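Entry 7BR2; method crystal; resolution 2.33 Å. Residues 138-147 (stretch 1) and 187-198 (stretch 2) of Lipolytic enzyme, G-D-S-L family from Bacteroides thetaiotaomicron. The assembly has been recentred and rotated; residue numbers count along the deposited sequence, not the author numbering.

Stretch 1 138-147: SPYDETAQIK
Stretch 2 187-198: INQELQQKDPSF

An irregular loop segment packs against the last turns of a helix and the turn that follows it, in a small, largely polar contact burying 394 Å², with the amide of Gln192 at one site and a backbone bond from Gln145 to Pro196 at another. Stretch 1 has no regular secondary structure; stretch 2 is already helical at Ile187, in a helix that began earlier in the chain, then makes a type I beta turn from Asp195 to Phe198, closed by Phe198 N to Asp195 O at 2.9 Å. The register runs from Thr143 beside Gln189 (CA to CA 7.6 Å) to Gln145 beside Ser197 (CA to CA 4.5 Å), so the chains draw together at the turn.

Gln192, with chi1 at -96°, between wells, and chi2 t, suits its buried place because its amide both donates and accepts. Its NE2 donates to Phe198 O at 2.9 Å, tying helix to turn, and makes weak bonds to Asp141 OD2 (2.9 Å, 122° at the hydrogen) and Asp141 OD1 (3.5 Å). Its OE1 accepts a very short bond, 2.5 Å, from Thr143 OG1, whose p rotamer and CB directed toward the helix bring the hydroxyl within reach.

Asp141 (chi1 t) also shapes its own loop: OD1 accepts from Thr143 N at 3.2 Å and Ala144 N at 3.3 Å. Ala144 sits close against stretch 2, its CB 3.1 Å from Gln192 NE2, shorter than normal packing, and 3.6 Å from Phe198 O.

At the turn the backbones meet directly. Gln145 N (phi/psi -98/93) donates to Pro196 O at 2.7 Å and a nearly straight 170°, while Gln145 O receives a CA-H...O contact from Ser197 CA at 3.3 Å. Pro196, phi -60°, matches the turn's second position. Asp195 OD1 steadies the turn by accepting from Ser197 N at 3.2 Å and Ser197 OG at 3.1 Å. Ile146 (chi1 m, chi2 p) points its CB sideways, but its end comes nearer, with CD1 4.0 Å from Ser197 O, a loose contact of a methyl with a carbonyl oxygen.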

ATOM      1  N   SER A 138      -6.725  -8.269   5.845  1.00 36.52           N
ATOM      2  CA  SER A 138      -7.994  -7.689   5.456  1.00 37.23           C
ATOM      3  C   SER A 138      -9.091  -8.760   5.500  1.00 39.65           C
ATOM      4  O   SER A 138      -8.811  -9.954   5.391  1.00 41.98           O
ATOM      5  CB  SER A 138      -7.871  -7.071   4.057  1.00 35.71           C
ATOM      6  OG  SER A 138      -7.332  -7.992   3.127  1.00 36.57           O
ATOM      7  N   PRO A 139     -10.354  -8.362   5.642  1.00 46.01           N
ATOM      8  CA  PRO A 139     -11.400  -9.333   5.972  1.00 43.91           C
ATOM      9  C   PRO A 139     -12.096  -9.933   4.757  1.00 41.75           C
ATOM     10  O   PRO A 139     -12.029  -9.417   3.641  1.00 39.84           O
ATOM     11  CB  PRO A 139     -12.388  -8.484   6.783  1.00 48.79           C
ATOM     12  CG  PRO A 139     -12.320  -7.134   6.094  1.00 43.59           C
ATOM     13  CD  PRO A 139     -10.883  -6.979   5.617  1.00 37.93           C
ATOM     14  N   TYR A 140     -12.770 -11.056   5.004  1.00 38.43           N
ATOM     15  CA  TYR A 140     -13.778 -11.560   4.078  1.00 42.62           C
ATOM     16  C   TYR A 140     -15.090 -10.828   4.353  1.00 47.13           C
ATOM     17  O   TYR A 140     -15.627 -10.902   5.465  1.00 52.57           O
ATOM     18  CB  TYR A 140     -13.957 -13.067   4.234  1.00 40.33           C
ATOM     19  CG  TYR A 140     -15.016 -13.647   3.322  1.00 44.61           C
ATOM     20  CD1 TYR A 140     -14.748 -13.907   1.984  1.00 43.19           C
ATOM     21  CD2 TYR A 140     -16.295 -13.913   3.794  1.00 44.97           C
ATOM     22  CE1 TYR A 140     -15.721 -14.428   1.145  1.00 40.35           C
ATOM     23  CE2 TYR A 140     -17.279 -14.439   2.955  1.00 46.85           C
ATOM     24  CZ  TYR A 140     -16.986 -14.691   1.636  1.00 42.03           C
ATOM     25  OH  TYR A 140     -17.961 -15.214   0.805  1.00 45.95           O
ATOM     26  N   ASP A 141     -15.597 -10.101   3.359  1.00 48.26           N
ATOM     27  CA  ASP A 141     -16.762  -9.241   3.570  1.00 48.79           C
ATOM     28  C   ASP A 141     -18.038 -10.074   3.490  1.00 45.61           C
ATOM     29  O   ASP A 141     -18.539 -10.361   2.403  1.00 43.97           O
ATOM     30  CB  ASP A 141     -16.798  -8.124   2.542  1.00 45.45           C
ATOM     31  CG  ASP A 141     -17.848  -7.087   2.862  1.00 52.32           C
ATOM     32  OD1 ASP A 141     -18.640  -7.299   3.813  1.00 44.22           O
ATOM     33  OD2 ASP A 141     -17.902  -6.077   2.136  1.00 52.86           O
ATOM     34  N   GLU A 142     -18.609 -10.395   4.649  1.00 51.88           N
ATOM     35  CA  GLU A 142     -19.808 -11.220   4.741  1.00 52.57           C
ATOM     36  C   GLU A 142     -21.108 -10.440   4.583  1.00 54.98           C
ATOM     37  O   GLU A 142     -22.141 -11.044   4.284  1.00 55.32           O
ATOM     38  CB  GLU A 142     -19.826 -11.914   6.106  1.00 45.07           C
ATOM     39  CG  GLU A 142     -18.699 -12.891   6.351  1.00 50.79           C
ATOM     40  CD  GLU A 142     -18.686 -13.418   7.784  1.00 56.59           C
ATOM     41  OE1 GLU A 142     -19.530 -12.978   8.598  1.00 65.01           O
ATOM     42  OE2 GLU A 142     -17.912 -14.353   8.067  1.00 50.66           O
ATOM     43  N   THR A 143     -21.072  -9.112   4.724  1.00 54.05           N
ATOM     44  CA  THR A 143     -22.284  -8.310   4.813  1.00 54.50           C
ATOM     45  C   THR A 143     -22.637  -7.574   3.522  1.00 53.10           C
ATOM     46  O   THR A 143     -23.793  -7.176   3.351  1.00 56.25           O
ATOM     47  CB  THR A 143     -22.157  -7.317   5.981  1.00 51.90           C
ATOM     48  OG1 THR A 143     -21.089  -6.389   5.738  1.00 49.66           O
ATOM     49  CG2 THR A 143     -21.851  -8.065   7.265  1.00 47.31           C
ATOM     50  N   ALA A 144     -21.685  -7.396   2.610  1.00 52.35           N
ATOM     51  CA  ALA A 144     -21.950  -6.689   1.364  1.00 51.19           C
ATOM     52  C   ALA A 144     -22.961  -7.454   0.517  1.00 55.27           C
ATOM     53  O   ALA A 144     -23.021  -8.685   0.561  1.00 55.23           O
ATOM     54  CB  ALA A 144     -20.646  -6.496   0.604  1.00 49.82           C
ATOM     55  N   GLN A 145     -23.822  -6.725  -0.196  1.00 57.60           N
ATOM     56  CA  GLN A 145     -24.775  -7.361  -1.109  1.00 55.86           C
ATOM     57  C   GLN A 145     -24.249  -7.318  -2.545  1.00 54.98           C
ATOM     58  O   GLN A 145     -24.466  -6.353  -3.291  1.00 60.31           O
ATOM     59  CB  GLN A 145     -26.152  -6.751  -0.974  1.00 57.87           C
ATOM     60  CG  GLN A 145     -26.684  -7.040   0.415  1.00 61.22           C
ATOM     61  CD  GLN A 145     -28.178  -6.902   0.525  1.00 71.25           C
ATOM     62  OE1 GLN A 145     -28.851  -6.513  -0.433  1.00 68.69           O
ATOM     63  NE2 GLN A 145     -28.701  -7.140   1.729  1.00 66.15           N
ATOM     64  N   ILE A 146     -23.554  -8.384  -2.931  1.00 56.30           N
ATOM     65  CA  ILE A 146     -22.988  -8.542  -4.270  1.00 58.04           C
ATOM     66  C   ILE A 146     -23.847  -9.513  -5.067  1.00 60.16           C
ATOM     67  O   ILE A 146     -24.269 -10.568  -4.558  1.00 58.69           O
ATOM     68  CB  ILE A 146     -21.523  -9.022  -4.254  1.00 52.22           C
ATOM     69  CG1 ILE A 146     -20.534  -7.939  -3.799  1.00 53.99           C
ATOM     70  CG2 ILE A 146     -21.075  -9.392  -5.649  1.00 54.64           C
ATOM     71  CD1 ILE A 146     -20.769  -7.314  -2.521  1.00 55.34           C
ATOM     72  N   LYS A 147     -24.149  -9.131  -6.307  1.00 64.83           N
ATOM     73  CA  LYS A 147     -25.003  -9.932  -7.170  1.00 65.21           C
ATOM     74  C   LYS A 147     -24.321 -11.226  -7.577  1.00 65.92           C
ATOM     75  O   LYS A 147     -23.179 -11.217  -8.062  1.00 69.49           O
ATOM     76  CB  LYS A 147     -25.327  -9.134  -8.438  1.00 66.65           C
ATOM     77  CG  LYS A 147     -26.219  -9.878  -9.427  1.00 72.66           C
ATOM     78  CD  LYS A 147     -26.348  -9.094 -10.737  1.00 71.09           C
ATOM     79  CE  LYS A 147     -27.222  -9.825 -11.739  1.00 67.01           C
ATOM     80  NZ  LYS A 147     -26.531 -11.082 -12.106  1.00 68.94           N
ATOM     81  N   ILE A 187     -15.423   0.019   8.181  1.00 45.11           N
ATOM     82  CA  ILE A 187     -15.660   0.846   6.999  1.00 46.14           C
ATOM     83  C   ILE A 187     -16.686   0.185   6.090  1.00 44.21           C
ATOM     84  O   ILE A 187     -17.514   0.861   5.463  1.00 50.71           O
ATOM     85  CB  ILE A 187     -14.342   1.109   6.249  1.00 49.74           C
ATOM     86  CG1 ILE A 187     -13.395   1.943   7.101  1.00 44.12           C
ATOM     87  CG2 ILE A 187     -14.616   1.799   4.911  1.00 43.71           C
ATOM     88  CD1 ILE A 187     -11.929   1.705   6.772  1.00 49.12           C
ATOM     89  N   ASN A 188     -16.614  -1.140   5.966  1.00 43.53           N
ATOM     90  CA  ASN A 188     -17.592  -1.864   5.164  1.00 48.79           C
ATOM     91  C   ASN A 188     -19.002  -1.617   5.685  1.00 51.45           C
ATOM     92  O   ASN A 188     -19.916  -1.340   4.905  1.00 49.76           O
ATOM     93  CB  ASN A 188     -17.257  -3.357   5.137  1.00 43.34           C
ATOM     94  CG  ASN A 188     -16.196  -3.702   4.094  1.00 44.77           C
ATOM     95  OD1 ASN A 188     -15.931  -2.927   3.176  1.00 49.61           O
ATOM     96  ND2 ASN A 188     -15.584  -4.870   4.239  1.00 37.18           N
ATOM     97  N   GLN A 189     -19.193  -1.707   7.007  1.00 49.43           N
ATOM     98  CA  GLN A 189     -20.512  -1.450   7.590  1.00 55.70           C
ATOM     99  C   GLN A 189     -20.970  -0.041   7.244  1.00 60.51           C
ATOM    100  O   GLN A 189     -22.095   0.185   6.754  1.00 59.88           O
ATOM    101  CB  GLN A 189     -20.452  -1.577   9.118  1.00 53.11           C
ATOM    102  CG  GLN A 189     -19.864  -2.848   9.734  1.00 60.15           C
ATOM    103  CD  GLN A 189     -20.654  -4.126   9.468  1.00 72.85           C
ATOM    104  OE1 GLN A 189     -21.060  -4.418   8.337  1.00 70.38           O
ATOM    105  NE2 GLN A 189     -20.864  -4.907  10.530  1.00 74.24           N
ATOM    106  N   GLU A 190     -20.066   0.914   7.452  1.00 51.29           N
ATOM    107  CA  GLU A 190     -20.405   2.322   7.344  1.00 57.52           C
ATOM    108  C   GLU A 190     -20.787   2.700   5.915  1.00 57.25           C
ATOM    109  O   GLU A 190     -21.755   3.440   5.702  1.00 55.36           O
ATOM    110  CB  GLU A 190     -19.227   3.132   7.883  1.00 55.48           C
ATOM    111  CG  GLU A 190     -19.438   4.619   8.020  1.00 69.38           C
ATOM    112  CD  GLU A 190     -18.159   5.314   8.461  1.00 74.83           C
ATOM    113  OE1 GLU A 190     -17.156   4.590   8.688  1.00 69.07           O
ATOM    114  OE2 GLU A 190     -18.157   6.563   8.582  1.00 70.17           O
ATOM    115  N   LEU A 191     -20.056   2.200   4.920  1.00 55.81           N
ATOM    116  CA  LEU A 191     -20.415   2.526   3.546  1.00 53.70           C
ATOM    117  C   LEU A 191     -21.486   1.609   2.979  1.00 57.41           C
ATOM    118  O   LEU A 191     -22.119   1.962   1.972  1.00 52.53           O
ATOM    119  CB  LEU A 191     -19.186   2.505   2.635  1.00 59.56           C
ATOM    120  CG  LEU A 191     -18.179   3.622   2.945  1.00 62.59           C
ATOM    121  CD1 LEU A 191     -16.972   3.547   2.022  1.00 49.20           C
ATOM    122  CD2 LEU A 191     -18.824   5.033   2.929  1.00 64.20           C
ATOM    123  N   GLN A 192     -21.704   0.438   3.585  1.00 52.18           N
ATOM    124  CA  GLN A 192     -22.810  -0.389   3.141  1.00 56.86           C
ATOM    125  C   GLN A 192     -24.133   0.220   3.564  1.00 60.23           C
ATOM    126  O   GLN A 192     -25.161  -0.047   2.932  1.00 59.71           O
ATOM    127  CB  GLN A 192     -22.640  -1.803   3.688  1.00 55.32           C
ATOM    128  CG  GLN A 192     -21.981  -2.733   2.707  1.00 48.18           C
ATOM    129  CD  GLN A 192     -21.276  -3.886   3.389  1.00 51.31           C
ATOM    130  OE1 GLN A 192     -21.654  -4.313   4.480  1.00 53.00           O
ATOM    131  NE2 GLN A 192     -20.209  -4.364   2.768  1.00 53.27           N
ATOM    132  N   GLN A 193     -24.117   1.052   4.606  1.00 59.45           N
ATOM    133  CA  GLN A 193     -25.310   1.830   4.916  1.00 61.84           C
ATOM    134  C   GLN A 193     -25.721   2.685   3.720  1.00 64.79           C
ATOM    135  O   GLN A 193     -26.912   2.795   3.408  1.00 62.28           O
ATOM    136  CB  GLN A 193     -25.085   2.700   6.148  1.00 59.53           C
ATOM    137  CG  GLN A 193     -25.291   1.989   7.466  1.00 62.00           C
ATOM    138  CD  GLN A 193     -24.701   2.777   8.611  1.00 67.50           C
ATOM    139  OE1 GLN A 193     -24.088   3.823   8.397  1.00 66.53           O
ATOM    140  NE2 GLN A 193     -24.903   2.295   9.841  1.00 76.83           N
ATOM    141  N   LYS A 194     -24.745   3.286   3.031  1.00 63.71           N
ATOM    142  CA  LYS A 194     -25.050   4.167   1.911  1.00 58.18           C
ATOM    143  C   LYS A 194     -25.371   3.403   0.637  1.00 57.12           C
ATOM    144  O   LYS A 194     -26.133   3.896  -0.204  1.00 54.89           O
ATOM    145  CB  LYS A 194     -23.846   5.060   1.617  1.00 60.18           C
ATOM    146  CG  LYS A 194     -23.425   5.984   2.734  1.00 68.23           C
ATOM    147  CD  LYS A 194     -22.222   6.808   2.280  1.00 68.01           C
ATOM    148  CE  LYS A 194     -21.868   7.894   3.288  1.00 75.59           C
ATOM    149  NZ  LYS A 194     -20.590   8.594   2.964  1.00 72.79           N
ATOM    150  N   ASP A 195     -24.782   2.226   0.456  1.00 56.60           N
ATOM    151  CA  ASP A 195     -25.123   1.386  -0.681  1.00 57.48           C
ATOM    152  C   ASP A 195     -24.847  -0.058  -0.267  1.00 57.42           C
ATOM    153  O   ASP A 195     -23.694  -0.393   0.034  1.00 59.01           O
ATOM    154  CB  ASP A 195     -24.349   1.821  -1.929  1.00 56.03           C
ATOM    155  CG  ASP A 195     -24.751   1.053  -3.170  1.00 56.72           C
ATOM    156  OD1 ASP A 195     -25.380  -0.017  -3.037  1.00 58.21           O
ATOM    157  OD2 ASP A 195     -24.492   1.555  -4.287  1.00 58.54           O
ATOM    158  N   PRO A 196     -25.861  -0.923  -0.177  1.00 58.48           N
ATOM    159  CA  PRO A 196     -25.619  -2.275   0.363  1.00 58.66           C
ATOM    160  C   PRO A 196     -24.601  -3.079  -0.439  1.00 52.33           C
ATOM    161  O   PRO A 196     -24.092  -4.080   0.075  1.00 48.73           O
ATOM    162  CB  PRO A 196     -27.006  -2.931   0.303  1.00 53.90           C
ATOM    163  CG  PRO A 196     -27.969  -1.798   0.174  1.00 56.74           C
ATOM    164  CD  PRO A 196     -27.255  -0.756  -0.625  1.00 55.09           C
ATOM    165  N   SER A 197     -24.325  -2.694  -1.684  1.00 51.62           N
ATOM    166  CA  SER A 197     -23.363  -3.366  -2.547  1.00 51.94           C
ATOM    167  C   SER A 197     -21.938  -2.829  -2.409  1.00 57.87           C
ATOM    168  O   SER A 197     -21.034  -3.357  -3.067  1.00 53.81           O
ATOM    169  CB  SER A 197     -23.794  -3.236  -4.007  1.00 46.84           C
ATOM    170  OG  SER A 197     -23.455  -1.951  -4.495  1.00 55.51           O
ATOM    171  N   PHE A 198     -21.712  -1.788  -1.604  1.00 54.63           N
ATOM    172  CA  PHE A 198     -20.362  -1.264  -1.428  1.00 52.09           C
ATOM    173  C   PHE A 198     -19.483  -2.260  -0.684  1.00 52.82           C
ATOM    174  O   PHE A 198     -19.936  -2.951   0.236  1.00 52.01           O
ATOM    175  CB  PHE A 198     -20.385   0.068  -0.679  1.00 53.00           C
ATOM    176  CG  PHE A 198     -20.712   1.261  -1.551  1.00 57.06           C
ATOM    177  CD1 PHE A 198     -21.006   1.100  -2.902  1.00 54.77           C
ATOM    178  CD2 PHE A 198     -20.712   2.550  -1.019  1.00 58.69           C
ATOM    179  CE1 PHE A 198     -21.302   2.202  -3.705  1.00 52.54           C
ATOM    180  CE2 PHE A 198     -21.009   3.655  -1.810  1.00 55.22           C
ATOM    181  CZ  PHE A 198     -21.303   3.480  -3.155  1.00 55.59           C
TER